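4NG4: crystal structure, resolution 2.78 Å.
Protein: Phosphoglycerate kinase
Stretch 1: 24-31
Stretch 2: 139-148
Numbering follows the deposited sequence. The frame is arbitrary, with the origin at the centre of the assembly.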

# COMPACT_ATOMS: atom_id res chain seq x y z
N ASN A 24 -12.55 -31.22 1.21
CA ASN A 24 -13.93 -31.36 1.70
C ASN A 24 -14.28 -30.47 2.89
O ASN A 24 -15.30 -30.67 3.54
N LYS A 25 -13.43 -29.49 3.18
CA LYS A 25 -13.66 -28.61 4.31
C LYS A 25 -14.44 -27.37 3.88
O LYS A 25 -14.52 -27.05 2.69
N ARG A 26 -15.03 -26.69 4.86
CA ARG A 26 -15.64 -25.39 4.63
C ARG A 26 -14.57 -24.34 4.82
O ARG A 26 -13.99 -24.24 5.90
N VAL A 27 -14.30 -23.58 3.76
CA VAL A 27 -13.19 -22.63 3.74
C VAL A 27 -13.71 -21.25 3.46
O VAL A 27 -14.35 -21.01 2.45
N MET A 28 -13.38 -20.34 4.37
CA MET A 28 -13.84 -18.96 4.31
C MET A 28 -12.65 -18.07 3.92
O MET A 28 -11.73 -17.88 4.72
N ILE A 29 -12.67 -17.56 2.69
CA ILE A 29 -11.60 -16.73 2.16
C ILE A 29 -12.00 -15.26 2.15
O ILE A 29 -12.90 -14.87 1.40
N ARG A 30 -11.33 -14.44 2.95
CA ARG A 30 -11.53 -13.00 2.93
C ARG A 30 -10.67 -12.39 1.83
O ARG A 30 -9.43 -12.43 1.88
N GLU A 31 -11.33 -11.80 0.85
CA GLU A 31 -10.66 -11.17 -0.27
C GLU A 31 -11.03 -9.67 -0.36
O GLU A 31 -11.97 -9.21 0.29
N ARG A 139 -19.84 -15.83 15.37
CA ARG A 139 -20.83 -16.38 14.46
C ARG A 139 -20.22 -16.68 13.10
O ARG A 139 -20.52 -17.70 12.49
N MET A 140 -19.37 -15.78 12.62
CA MET A 140 -18.60 -15.99 11.39
C MET A 140 -17.69 -17.21 11.54
O MET A 140 -17.51 -17.97 10.59
N ALA A 141 -17.11 -17.38 12.73
CA ALA A 141 -16.19 -18.49 13.02
C ALA A 141 -16.92 -19.83 13.11
O ALA A 141 -16.33 -20.88 12.83
N GLU A 142 -18.18 -19.77 13.51
CA GLU A 142 -19.09 -20.92 13.53
C GLU A 142 -19.25 -21.52 12.13
O GLU A 142 -19.25 -22.74 11.96
N LEU A 143 -19.36 -20.64 11.13
CA LEU A 143 -19.70 -21.03 9.75
C LEU A 143 -18.58 -21.73 8.95
O LEU A 143 -18.82 -22.15 7.82
N CYS A 144 -17.39 -21.89 9.53
CA CYS A 144 -16.28 -22.48 8.77
C CYS A 144 -15.32 -23.33 9.60
O CYS A 144 -15.16 -23.13 10.81
N ASP A 145 -14.68 -24.28 8.93
CA ASP A 145 -13.60 -25.07 9.51
C ASP A 145 -12.31 -24.25 9.50
O ASP A 145 -11.61 -24.18 10.51
N ILE A 146 -12.00 -23.65 8.35
CA ILE A 146 -10.78 -22.87 8.17
C ILE A 146 -11.09 -21.46 7.67
O ILE A 146 -11.94 -21.27 6.80
N PHE A 147 -10.38 -20.47 8.23
CA PHE A 147 -10.44 -19.09 7.75
C PHE A 147 -9.13 -18.71 7.09
O PHE A 147 -8.06 -18.93 7.66
N VAL A 148 -9.22 -18.13 5.89
CA VAL A 148 -8.05 -17.70 5.14
C VAL A 148 -8.10 -16.19 4.93
O VAL A 148 -8.91 -15.70 4.13

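The strand that begins at R26 runs parallel to the strand that begins at I146, bridged through V27-I146, M28-F147 and I29-V148, and the two stretches bury 756 Å² between them, both sides summed. The side chains of V27, I29, I146 and V148 lie on one face of this sheet, those of M28 and F147 on the other, so the packing is best followed residue by residue along the first strand.

N24, poorly ordered and exposed, points away and makes no contact. K25 opens the interface. Its CB is directed toward the second stretch, and with chi1 in m and the remaining torsions in t the chain is extended, laying its methylene groups against I146; CD of K25 comes within 3.6 Å of CD1 of I146.

R26 carries most of the polar contact. D145, chi1 m, turns its carboxylate back to the first strand, where OD2 of D145 accepts a nearly linear hydrogen bond from N of R26 at 2.9 Å. The side chain thus takes a place beside the strand ladder, just ahead of the first bridged pair, V27 and I146. The same oxygen forms a long salt bridge with the arginine, NE of R26 to OD2 of D145 being 3.7 Å. The R26 side chain (m, t, m for chi1 to chi3) reaches the end of the helix that precedes the second strand. There NH1 of R26 makes a weak hydrogen bond to O of E142 at 3.4 Å and lies 2.8 Å from O of L143, while CA of C144 and N of D145 sit over one face of the guanidinium. The carbonyl of R26 is shared: O of R26 accepts from N of I146 at 3.2 Å and from N of D145 at 3.1 Å, the latter at a more bent angle.

V27 (t) packs diagonally across its face, CG1 of V27 meeting CG2 of V148 at 3.8 Å.

M28 has the largest area covered by the other stretch. From the opposite face of the sheet it extends with chi1 and chi2 both t, under the turn between helix and strand. CB of M28 touches CB of C144 at 3.8 Å, SD of M28 approaches O of M140 at 3.6 Å, and CE of M28 rests 3.9 Å from CB of L143. On its backbone, N of M28 donates to O of I146 at 3.0 Å and O of M28 accepts from N of V148 at 2.8 Å, a pair of bonds that fixes the register.

I29 (m, t) returns to the face of V27, its CG1 4.2 Å from CB of V148.

R30 donates from N to O of V148 at 3.0 Å. Its side chain starts sideways, and CB of R30 lies 3.8 Å from CZ of F147 (chi1 t), before the chain leads away to a guanidinium that is hydrogen-bonded elsewhere in the structure. E31 makes no contact with the second stretch.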

# COMPACT_ATOMS: atom_id res chain seq x y z
CB ASN A 24 -14.23 -32.83 2.04
CG ASN A 24 -15.63 -33.25 1.63
OD1 ASN A 24 -16.61 -32.91 2.29
ND2 ASN A 24 -15.71 -34.00 0.54
CB LYS A 25 -12.33 -28.21 4.96
CG LYS A 25 -11.71 -29.31 5.83
CD LYS A 25 -10.61 -28.75 6.72
CE LYS A 25 -10.28 -29.66 7.89
NZ LYS A 25 -9.51 -28.90 8.93
CB ARG A 26 -16.77 -25.13 5.63
CG ARG A 26 -17.97 -26.05 5.47
CD ARG A 26 -19.00 -25.74 6.53
NE ARG A 26 -18.58 -26.22 7.85
CZ ARG A 26 -18.91 -25.65 9.02
NH1 ARG A 26 -19.65 -24.54 9.07
NH2 ARG A 26 -18.48 -26.19 10.15
CB VAL A 27 -12.13 -22.99 2.68
CG1 VAL A 27 -11.04 -21.93 2.63
CG2 VAL A 27 -11.53 -24.37 2.97
CB MET A 28 -14.41 -18.58 5.68
CG MET A 28 -15.51 -17.54 5.64
SD MET A 28 -16.24 -17.30 7.27
CE MET A 28 -17.98 -17.32 6.83
CB ILE A 29 -11.22 -17.15 0.73
CG1 ILE A 29 -10.87 -18.63 0.67
CG2 ILE A 29 -10.05 -16.32 0.21
CD1 ILE A 29 -10.73 -19.14 -0.75
CB ARG A 30 -11.17 -12.38 4.28
CG ARG A 30 -11.35 -10.84 4.37
CD ARG A 30 -12.79 -10.43 4.45
NE ARG A 30 -12.96 -9.03 4.85
CZ ARG A 30 -12.88 -7.98 4.04
NH1 ARG A 30 -12.63 -8.14 2.75
NH2 ARG A 30 -13.04 -6.76 4.53
CB GLU A 31 -11.06 -11.88 -1.56
CG GLU A 31 -10.71 -13.36 -1.61
CD GLU A 31 -9.27 -13.64 -2.00
OE1 GLU A 31 -8.55 -12.68 -2.32
OE2 GLU A 31 -8.87 -14.83 -1.98
CB ARG A 139 -22.00 -15.40 14.31
CG ARG A 139 -23.35 -16.05 14.02
CD ARG A 139 -24.50 -15.19 14.58
NE ARG A 139 -24.38 -13.77 14.20
CZ ARG A 139 -25.06 -12.76 14.75
NH1 ARG A 139 -25.93 -12.99 15.73
NH2 ARG A 139 -24.87 -11.52 14.33
CB MET A 140 -17.76 -14.76 11.04
CG MET A 140 -18.55 -13.49 10.68
SD MET A 140 -17.53 -12.20 9.91
CE MET A 140 -18.75 -11.03 9.40
CB ALA A 141 -15.45 -18.22 14.31
CB GLU A 142 -20.46 -20.48 14.07
CG GLU A 142 -21.23 -21.51 14.87
CD GLU A 142 -20.59 -21.81 16.22
OE1 GLU A 142 -19.58 -21.16 16.58
OE2 GLU A 142 -21.09 -22.72 16.92
CB LEU A 143 -20.16 -19.79 8.95
CG LEU A 143 -21.38 -19.02 9.47
CD1 LEU A 143 -21.42 -17.62 8.86
CD2 LEU A 143 -22.68 -19.77 9.19
CB CYS A 144 -15.50 -21.38 8.06
SG CYS A 144 -14.28 -20.61 9.12
CB ASP A 145 -13.36 -26.34 8.70
CG ASP A 145 -14.53 -27.29 8.75
OD1 ASP A 145 -14.83 -27.79 9.85
OD2 ASP A 145 -15.13 -27.54 7.68
CB ILE A 146 -9.81 -23.53 7.15
CG1 ILE A 146 -9.45 -24.95 7.59
CG2 ILE A 146 -8.55 -22.69 7.00
CD1 ILE A 146 -8.69 -25.71 6.54
CB PHE A 147 -10.72 -18.13 8.90
CG PHE A 147 -10.74 -16.68 8.49
CD1 PHE A 147 -11.64 -16.23 7.53
CD2 PHE A 147 -9.86 -15.76 9.05
CE1 PHE A 147 -11.68 -14.91 7.15
CE2 PHE A 147 -9.88 -14.44 8.67
CZ PHE A 147 -10.80 -14.01 7.71
CB VAL A 148 -7.99 -18.40 3.77
CG1 VAL A 148 -6.71 -18.06 3.06
CG2 VAL A 148 -8.08 -19.89 3.96